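Local coordinates for hypothetical protein (Staphylococcus aureus subsp. aureus Mu50, PDB 4PEO) that is a Prp-family cysteine protease that removes the N-terminal nine residues of ribosomal protein bL27 and also trims capsid and scaffold proteins of bacteriophage 80alpha, at residues G12-D16 against T74-Q80. Numbering follows the deposited sequence.
Sequences GKVTD and TNNDEAQ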
ATOM      1  N   GLY B  12     -17.538   4.860  10.364  1.00 32.96           N
ATOM      2  CA  GLY B  12     -16.663   5.066   9.213  1.00 31.28           C
ATOM      3  C   GLY B  12     -15.325   4.353   9.285  1.00 34.68           C
ATOM      4  O   GLY B  12     -14.399   4.681   8.530  1.00 34.04           O
ATOM      5  N   LYS B  13     -15.234   3.334  10.165  1.00 30.20           N
ATOM      6  CA  LYS B  13     -14.002   2.567  10.340  1.00 27.65           C
ATOM      7  C   LYS B  13     -14.041   1.287   9.517  1.00 29.17           C
ATOM      8  O   LYS B  13     -15.074   0.632   9.461  1.00 29.02           O
ATOM      9  CB  LYS B  13     -13.766   2.236  11.826  1.00 30.22           C
ATOM     10  CG  LYS B  13     -13.793   3.458  12.768  1.00 33.77           C
ATOM     11  CD  LYS B  13     -12.838   4.587  12.336  1.00 34.79           C
ATOM     12  CE  LYS B  13     -13.001   5.823  13.190  1.00 47.69           C
ATOM     13  NZ  LYS B  13     -12.220   5.709  14.442  1.00 52.57           N
ATOM     14  N   VAL B  14     -12.909   0.929   8.898  1.00 24.50           N
ATOM     15  CA  VAL B  14     -12.805  -0.312   8.112  1.00 22.87           C
ATOM     16  C   VAL B  14     -12.664  -1.436   9.148  1.00 26.46           C
ATOM     17  O   VAL B  14     -11.663  -1.482   9.869  1.00 24.37           O
ATOM     18  CB  VAL B  14     -11.598  -0.285   7.130  1.00 26.19           C
ATOM     19  CG1 VAL B  14     -11.444  -1.638   6.421  1.00 26.09           C
ATOM     20  CG2 VAL B  14     -11.735   0.843   6.100  1.00 26.03           C
ATOM     21  N   THR B  15     -13.666  -2.317   9.236  1.00 22.51           N
ATOM     22  CA  THR B  15     -13.650  -3.416  10.217  1.00 22.74           C
ATOM     23  C   THR B  15     -13.196  -4.719   9.608  1.00 26.25           C
ATOM     24  O   THR B  15     -12.662  -5.564  10.326  1.00 27.59           O
ATOM     25  CB  THR B  15     -15.016  -3.575  10.904  1.00 27.17           C
ATOM     26  OG1 THR B  15     -15.995  -3.979   9.934  1.00 26.92           O
ATOM     27  CG2 THR B  15     -15.469  -2.275  11.621  1.00 24.58           C
ATOM     28  N   ASP B  16     -13.503  -4.937   8.321  1.00 21.73           N
ATOM     29  CA  ASP B  16     -13.162  -6.198   7.681  1.00 21.26           C
ATOM     30  C   ASP B  16     -12.823  -5.998   6.237  1.00 23.68           C
ATOM     31  O   ASP B  16     -13.460  -5.196   5.549  1.00 23.65           O
ATOM     32  CB  ASP B  16     -14.386  -7.147   7.731  1.00 22.52           C
ATOM     33  CG  ASP B  16     -14.862  -7.500   9.120  1.00 26.25           C
ATOM     34  OD1 ASP B  16     -15.580  -6.679   9.723  1.00 25.38           O
ATOM     35  OD2 ASP B  16     -14.554  -8.618   9.589  1.00 27.29           O
ATOM     36  N   THR B  74     -10.315  -0.464  16.099  1.00 33.84           N
ATOM     37  CA  THR B  74     -10.857   0.362  15.003  1.00 33.01           C
ATOM     38  C   THR B  74     -10.567   1.856  15.215  1.00 38.56           C
ATOM     39  O   THR B  74     -10.726   2.655  14.289  1.00 39.03           O
ATOM     40  CB  THR B  74     -12.369   0.111  14.801  1.00 36.89           C
ATOM     41  OG1 THR B  74     -13.070   0.503  15.979  1.00 39.94           O
ATOM     42  CG2 THR B  74     -12.693  -1.326  14.411  1.00 36.57           C
ATOM     43  N   ASN B  75     -10.153   2.238  16.432  1.00 35.44           N
ATOM     44  CA  ASN B  75      -9.832   3.627  16.729  1.00 36.45           C
ATOM     45  C   ASN B  75      -8.341   3.934  16.562  1.00 38.14           C
ATOM     46  O   ASN B  75      -7.893   5.033  16.900  1.00 38.88           O
ATOM     47  CB  ASN B  75     -10.364   4.050  18.094  1.00 44.04           C
ATOM     48  CG  ASN B  75     -11.844   3.834  18.269  1.00 75.62           C
ATOM     49  OD1 ASN B  75     -12.707   4.327  17.522  1.00 71.26           O
ATOM     50  ND2 ASN B  75     -12.155   3.053  19.265  1.00 71.93           N
ATOM     51  N   ASN B  76      -7.576   2.979  16.010  1.00 32.53           N
ATOM     52  CA  ASN B  76      -6.168   3.199  15.724  1.00 31.64           C
ATOM     53  C   ASN B  76      -6.110   3.953  14.392  1.00 31.68           C
ATOM     54  O   ASN B  76      -6.294   3.352  13.331  1.00 29.34           O
ATOM     55  CB  ASN B  76      -5.382   1.877  15.661  1.00 32.26           C
ATOM     56  CG  ASN B  76      -3.890   2.092  15.539  1.00 42.48           C
ATOM     57  OD1 ASN B  76      -3.402   2.814  14.662  1.00 34.00           O
ATOM     58  ND2 ASN B  76      -3.133   1.506  16.443  1.00 37.14           N
ATOM     59  N   ASP B  77      -5.890   5.276  14.454  1.00 29.23           N
ATOM     60  CA  ASP B  77      -5.866   6.121  13.266  1.00 27.89           C
ATOM     61  C   ASP B  77      -4.822   5.702  12.241  1.00 30.43           C
ATOM     62  O   ASP B  77      -5.077   5.797  11.041  1.00 28.01           O
ATOM     63  CB  ASP B  77      -5.691   7.597  13.649  1.00 31.76           C
ATOM     64  CG  ASP B  77      -6.885   8.215  14.370  1.00 39.35           C
ATOM     65  OD1 ASP B  77      -7.970   7.575  14.403  1.00 38.36           O
ATOM     66  OD2 ASP B  77      -6.753   9.350  14.857  1.00 44.16           O
ATOM     67  N   GLU B  78      -3.657   5.226  12.704  1.00 28.70           N
ATOM     68  CA  GLU B  78      -2.576   4.811  11.800  1.00 26.68           C
ATOM     69  C   GLU B  78      -2.973   3.548  11.024  1.00 26.63           C
ATOM     70  O   GLU B  78      -2.840   3.526   9.799  1.00 23.40           O
ATOM     71  CB  GLU B  78      -1.282   4.567  12.576  1.00 28.71           C
ATOM     72  CG  GLU B  78      -0.572   5.823  13.047  1.00 39.81           C
ATOM     73  CD  GLU B  78       0.790   5.531  13.648  1.00 64.88           C
ATOM     74  OE1 GLU B  78       0.919   4.536  14.401  1.00 57.64           O
ATOM     75  OE2 GLU B  78       1.735   6.298  13.356  1.00 62.68           O
ATOM     76  N   ALA B  79      -3.500   2.515  11.723  1.00 23.84           N
ATOM     77  CA  ALA B  79      -3.950   1.278  11.061  1.00 22.51           C
ATOM     78  C   ALA B  79      -5.103   1.621  10.098  1.00 24.35           C
ATOM     79  O   ALA B  79      -5.130   1.109   8.984  1.00 22.81           O
ATOM     80  CB  ALA B  79      -4.418   0.262  12.102  1.00 24.17           C
ATOM     81  N   GLN B  80      -6.018   2.529  10.509  1.00 22.17           N
ATOM     82  CA  GLN B  80      -7.132   2.940   9.643  1.00 22.54           C
ATOM     83  C   GLN B  80      -6.623   3.640   8.374  1.00 24.70           C
ATOM     84  O   GLN B  80      -7.112   3.343   7.276  1.00 23.29           O
ATOM     85  CB  GLN B  80      -8.129   3.817  10.398  1.00 24.72           C
ATOM     86  CG  GLN B  80      -9.016   2.993  11.359  1.00 24.93           C
ATOM     87  CD  GLN B  80      -9.923   2.035  10.605  1.00 24.04           C
ATOM     88  OE1 GLN B  80     -10.646   2.437   9.698  1.00 27.18           O
ATOM     89  NE2 GLN B  80      -9.929   0.754  10.968  1.00 23.29           N
TER
HETATM   90  O   HOH W   1     -11.350   4.593   8.475  1.00 38.70           O
HETATM   91  O   HOH W   2      -9.656   5.391  13.643  1.00 35.59           O
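Q80, in the first turn of helix 77-96, uses its side-chain amide to clasp both polar backbone atoms of V14. V14 N donates to Q80 OE1 (2.8 Å, 161° at the hydrogen), and Q80 NE2 donates back to V14 O (3.0 Å), which lies in the plane of the amide. The paired bonds fix the flip of the amide, and a bend at chi2 (-65°) folds the chain round to meet the strand. A water shared with G12 O gives Q80 OE1 a second donor at 2.6 Å.

K13 contributes the charged part. Its NZ reaches T74 O and N75 OD1 through weak hydrogen bonds; a second water, 2.7 Å from K13 NZ, accepts from it and donates to T74 O and D77 OD1.

Apolar contact is modest: K13 CB rests on T74 CB at 3.9 Å, and the CG2 methyls of T15 and T74 meet where the two side chains run alongside each other.

N76 OD1 N-caps the helix by accepting from A79 N. The contact joins the start of helix 77-96 to that of strand 14-20, where T15 and D16 form a classic beta bulge opposite T7; the V14 side chain packs on L83 and L87 farther along the same helix.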